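Local coordinates for stress-induced-phosphoprotein 1 (Caenorhabditis elegans, PDB 4GCN) that binds Hsp90, inhibiting its ATPase activity, and forms a co-chaperone complex with Hsp70 and Hsp90, here represented by its N-terminal TPR domain, at residues E25-H28 with V29-K33; A7-A10 with E11-G15. One frame throughout, in Å; residues are numbered along the deposited sequence. Where two conformers were deposited one is given.

Contact 1 (E25-H28 with V29-K33)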
loop_
_atom_site.group_PDB
_atom_site.type_symbol
_atom_site.label_atom_id
_atom_site.label_comp_id
_atom_site.label_asym_id
_atom_site.label_seq_id
_atom_site.Cartn_x
_atom_site.Cartn_y
_atom_site.Cartn_z
ATOM N N GLU A 25 -9.766 -8.396 -10.492
ATOM C CA GLU A 25 -9.588 -7.762 -11.812
ATOM C C GLU A 25 -10.312 -6.413 -11.921
ATOM O O GLU A 25 -9.738 -5.400 -12.330
ATOM C CB GLU A 25 -10.093 -8.698 -12.932
ATOM C CG GLU A 25 -9.206 -9.894 -13.218
ATOM C CD GLU A 25 -9.167 -10.934 -12.100
ATOM O OE1 GLU A 25 -10.200 -11.119 -11.387
ATOM O OE2 GLU A 25 -8.081 -11.557 -11.939
ATOM N N LYS A 26 -11.579 -6.409 -11.543
ATOM C CA LYS A 26 -12.439 -5.223 -11.566
ATOM C C LYS A 26 -11.922 -4.185 -10.555
ATOM O O LYS A 26 -11.966 -2.963 -10.829
ATOM C CB LYS A 26 -13.905 -5.673 -11.258
ATOM C CG LYS A 26 -15.033 -4.657 -11.033
ATOM C CD LYS A 26 -16.356 -5.343 -10.529
ATOM C CE LYS A 26 -17.456 -4.427 -9.917
ATOM N NZ LYS A 26 -18.131 -4.707 -8.553
ATOM N N ALA A 27 -11.386 -4.658 -9.431
ATOM C CA ALA A 27 -10.847 -3.742 -8.389
ATOM C C ALA A 27 -9.718 -2.958 -8.985
ATOM O O ALA A 27 -9.680 -1.751 -8.840
ATOM C CB ALA A 27 -10.371 -4.489 -7.172
ATOM N N HIS A 28 -8.801 -3.664 -9.667
ATOM C CA HIS A 28 -7.682 -3.002 -10.350
ATOM C C HIS A 28 -8.134 -1.987 -11.410
ATOM O O HIS A 28 -7.531 -0.905 -11.523
ATOM C CB HIS A 28 -6.755 -4.028 -10.995
ATOM C CG HIS A 28 -5.815 -4.708 -10.027
ATOM N ND1 HIS A 28 -4.866 -4.033 -9.321
ATOM C CD2 HIS A 28 -5.660 -6.049 -9.714
ATOM C CE1 HIS A 28 -4.177 -4.891 -8.573
ATOM N NE2 HIS A 28 -4.662 -6.133 -8.806
ATOM N N VAL A 29 -9.132 -2.361 -12.215
ATOM C CA VAL A 29 -9.707 -1.477 -13.284
ATOM C C VAL A 29 -10.074 -0.094 -12.710
ATOM O O VAL A 29 -9.655 0.968 -13.217
ATOM C CB VAL A 29 -10.943 -2.120 -13.957
ATOM C CG1 VAL A 29 -11.809 -1.074 -14.682
ATOM C CG2 VAL A 29 -10.514 -3.214 -14.947
ATOM N N HIS A 30 -10.834 -0.137 -11.636
ATOM C CA HIS A 30 -11.285 1.044 -10.971
ATOM C C HIS A 30 -10.198 1.820 -10.267
ATOM O O HIS A 30 -10.144 3.086 -10.342
ATOM C CB HIS A 30 -12.403 0.661 -10.025
ATOM C CG HIS A 30 -13.729 0.316 -10.747
ATOM N ND1 HIS A 30 -14.393 1.216 -11.563
ATOM C CD2 HIS A 30 -14.499 -0.827 -10.731
ATOM C CE1 HIS A 30 -15.522 0.629 -12.054
ATOM N NE2 HIS A 30 -15.588 -0.618 -11.563
ATOM N N TYR A 31 -9.297 1.121 -9.560
ATOM C CA TYR A 31 -8.211 1.828 -8.852
ATOM C C TYR A 31 -7.311 2.467 -9.875
ATOM O O TYR A 31 -6.801 3.538 -9.666
ATOM C CB TYR A 31 -7.434 0.888 -7.922
ATOM C CG TYR A 31 -8.174 0.353 -6.687
ATOM C CD1 TYR A 31 -9.041 1.137 -5.958
ATOM C CD2 TYR A 31 -7.974 -0.970 -6.263
ATOM C CE1 TYR A 31 -9.700 0.640 -4.805
ATOM C CE2 TYR A 31 -8.631 -1.476 -5.184
ATOM C CZ TYR A 31 -9.491 -0.674 -4.437
ATOM O OH TYR A 31 -10.108 -1.177 -3.339
ATOM N N ASP A 32 -7.150 1.815 -11.020
ATOM C CA ASP A 32 -6.322 2.376 -12.116
ATOM C C ASP A 32 -6.961 3.639 -12.660
ATOM O O ASP A 32 -6.269 4.609 -12.956
ATOM C CB ASP A 32 -6.164 1.361 -13.269
ATOM C CG ASP A 32 -5.142 0.226 -12.932
ATOM O OD1 ASP A 32 -4.400 0.354 -11.928
ATOM O OD2 ASP A 32 -5.115 -0.773 -13.658
ATOM N N LYS A 33 -8.277 3.593 -12.789
ATOM C CA LYS A 33 -9.063 4.763 -13.182
ATOM C C LYS A 33 -8.901 5.886 -12.135
ATOM O O LYS A 33 -8.760 7.051 -12.492
ATOM C CB LYS A 33 -10.532 4.419 -13.451
ATOM C CG LYS A 33 -10.743 3.765 -14.821
ATOM C CD LYS A 33 -12.220 3.644 -15.148
ATOM C CE LYS A 33 -12.484 2.568 -16.173
ATOM N NZ LYS A 33 -13.939 2.653 -16.452
#
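The carbonyl oxygen of His28 takes the backbone N-H of Asp32 in the shortest bond of this helical turn, with Asp32 N to His28 O at 2.8 Å and an N-H...O angle of 151°. The same oxygen also sits over one face of the Asp32 carboxylate, a contact and not a bond: Asp32 CG is 3.0 Å from His28 O, almost along the normal to the group. A chi1 of -76° folds CG beside the backbone N and so back over the preceding turn. Asp32 OD1 makes a salt bridge with Lys48, which probably offsets this meeting of acceptors. Lys48 NZ is also hydrogen-bonded to His28 ND1; one lysine on helix 42-54 thus ties the two side chains together, and Glu55 holds the other ring nitrogen of His28.

One residue back, the Tyr31 ring approaches the Ala27 carbonyl obliquely, with CD2 3.2 Å from Ala27 O, and its CE2 rests on the Ala27 methyl, 4.0 Å from CB. Its hydroxyl bonds to Asn16, which fixes the far end of this largely buried ring. On another side of the helix Lys26 and His30 cross at an angle: the aliphatic CG of Lys26 meets CD2 of His30 at 3.9 Å, and that ring carbon also lies 3.3 Å from Lys26 O. With side chains reaching both helix 3-20 and helix 42-54, this is the second helix of a TPR helix-turn-helix, packed between its partner and the next repeat.

Contact 2 (A7-A10 with E11-G15)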
loop_
_atom_site.group_PDB
_atom_site.type_symbol
_atom_site.label_atom_id
_atom_site.label_comp_id
_atom_site.label_asym_id
_atom_site.label_seq_id
_atom_site.Cartn_x
_atom_site.Cartn_y
_atom_site.Cartn_z
ATOM N N ALA A 7 -13.878 12.847 -8.512
ATOM C CA ALA A 7 -14.071 11.770 -9.484
ATOM C C ALA A 7 -13.171 10.568 -9.150
ATOM O O ALA A 7 -13.592 9.448 -9.218
ATOM C CB ALA A 7 -13.785 12.256 -10.917
ATOM N N ALA A 8 -11.934 10.827 -8.783
ATOM C CA ALA A 8 -11.018 9.772 -8.452
ATOM C C ALA A 8 -11.496 8.978 -7.255
ATOM O O ALA A 8 -11.411 7.741 -7.239
ATOM C CB ALA A 8 -9.618 10.331 -8.205
ATOM N N ILE A 9 -11.934 9.682 -6.233
ATOM C CA ILE A 9 -12.447 9.020 -5.053
ATOM C C ILE A 9 -13.641 8.109 -5.397
ATOM O O ILE A 9 -13.806 7.089 -4.795
ATOM C CB ILE A 9 -12.792 10.083 -3.976
ATOM C CG1 ILE A 9 -11.501 10.657 -3.404
ATOM C CG2 ILE A 9 -13.614 9.470 -2.858
ATOM C CD1 ILE A 9 -11.692 11.739 -2.361
ATOM N N ALA A 10 -14.531 8.549 -6.296
ATOM C CA ALA A 10 -15.700 7.795 -6.670
ATOM C C ALA A 10 -15.235 6.484 -7.339
ATOM O O ALA A 10 -15.758 5.429 -7.047
ATOM C CB ALA A 10 -16.624 8.617 -7.612
ATOM N N GLU A 11 -14.244 6.545 -8.206
ATOM C CA GLU A 11 -13.658 5.328 -8.745
ATOM C C GLU A 11 -13.045 4.393 -7.681
ATOM O O GLU A 11 -13.224 3.180 -7.748
ATOM C CB GLU A 11 -12.614 5.652 -9.810
ATOM C CG GLU A 11 -13.212 6.021 -11.178
ATOM C CD GLU A 11 -13.887 4.823 -11.873
ATOM O OE1 GLU A 11 -13.622 3.640 -11.587
ATOM O OE2 GLU A 11 -14.716 5.066 -12.714
ATOM N N LYS A 12 -12.390 4.971 -6.679
ATOM C CA LYS A 12 -11.842 4.190 -5.579
ATOM C C LYS A 12 -12.960 3.418 -4.869
ATOM O O LYS A 12 -12.781 2.262 -4.496
ATOM C CB LYS A 12 -11.118 5.112 -4.581
ATOM C CG LYS A 12 -10.541 4.425 -3.344
ATOM C CD LYS A 12 -10.480 5.365 -2.166
ATOM C CE LYS A 12 -11.886 5.645 -1.704
ATOM N NZ LYS A 12 -11.856 6.106 -0.336
ATOM N N ASP A 13 -14.066 4.082 -4.662
ATOM C CA ASP A 13 -15.199 3.467 -3.961
ATOM C C ASP A 13 -15.738 2.283 -4.791
ATOM O O ASP A 13 -16.113 1.218 -4.251
ATOM C CB ASP A 13 -16.246 4.522 -3.634
ATOM C CG ASP A 13 -15.808 5.447 -2.516
ATOM O OD1 ASP A 13 -14.814 5.156 -1.810
ATOM O OD2 ASP A 13 -16.446 6.478 -2.346
ATOM N N LEU A 14 -15.736 2.436 -6.113
ATOM C CA LEU A 14 -16.131 1.345 -7.003
ATOM C C LEU A 14 -15.101 0.218 -6.926
ATOM O O LEU A 14 -15.429 -0.992 -6.935
ATOM C CB LEU A 14 -16.269 1.834 -8.472
ATOM C CG LEU A 14 -17.362 2.898 -8.729
ATOM C CD1 LEU A 14 -17.476 3.239 -10.213
ATOM C CD2 LEU A 14 -18.722 2.441 -8.239
ATOM N N GLY A 15 -13.840 0.579 -6.937
ATOM C CA GLY A 15 -12.788 -0.436 -6.702
ATOM C C GLY A 15 -12.945 -1.232 -5.385
ATOM O O GLY A 15 -12.749 -2.477 -5.367
#
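The Asp13 carboxylate has the Ile9 carbonyl oxygen over one face: Asp13 CG is 3.4 Å from Ile9 O, almost along the normal to the group, and OD1 and OD2 are each 3.7 Å from that oxygen. The Ile9 methyl CG2 rises on the same face, displaced beyond OD2, which it meets at 4.2 Å; the two side chains run alongside each other and point the same way. At the other oxygen Lys12 NZ forms a salt bridge 3.4 Å from Asp13 OD1. Asp13 reaches this place because chi1 of -73° turns CG beside its own backbone N, back over the previous turn.

Lys12 takes a different path. Its CG is anti to the backbone N, and a bend at chi3 of 70° brings the chain round so that CE passes 3.9 Å from Ile9 O before NZ turns to the aspartate. The Glu11 carboxylate leads away from the preceding turn to bond through OE1 with His30 on helix 24-37. The backbone keeps the i to i+4 pattern from Glu11 to Leu14, Asp13 N to Ile9 O being 3.0 Å. Leu14 adds its CG, 3.4 Å from Ala10 O, and its side chain goes on to touch His30.

Helix geometry and the Asp13 torsion thus impose a meeting of two electron-rich groups without a bond, a cost that the Lys12 ammonium probably offsets. Glu11 is hydrogen-bonded by His30 across the helix pair, whereas Asp13 is probably balanced by Lys12, its neighbour in sequence.

Contact 2 lies on helix 3-20 and contact 1 on helix 24-37, the two helices of the first predicted TPR repeat, with centres about 9 Å apart. Where they meet, His30 ND1 lies 2.5 Å from Glu11 OE1 in a probable hydrogen bond, and His30 CB packs 3.4 Å from Gly15 N. Tyr31 reaches across too, its OH 3.5 Å from Gly15 C and its CE1 3.5 Å from Lys12 O. Gly15 has no side chain of its own there, and the Tyr31 ring lies directly against its backbone. Lys12, Asn16, which bonds Tyr31 OH, and Asn47 on helix 42-54 probably correspond to carboxylate-clamp residues of related Hop TPR domains.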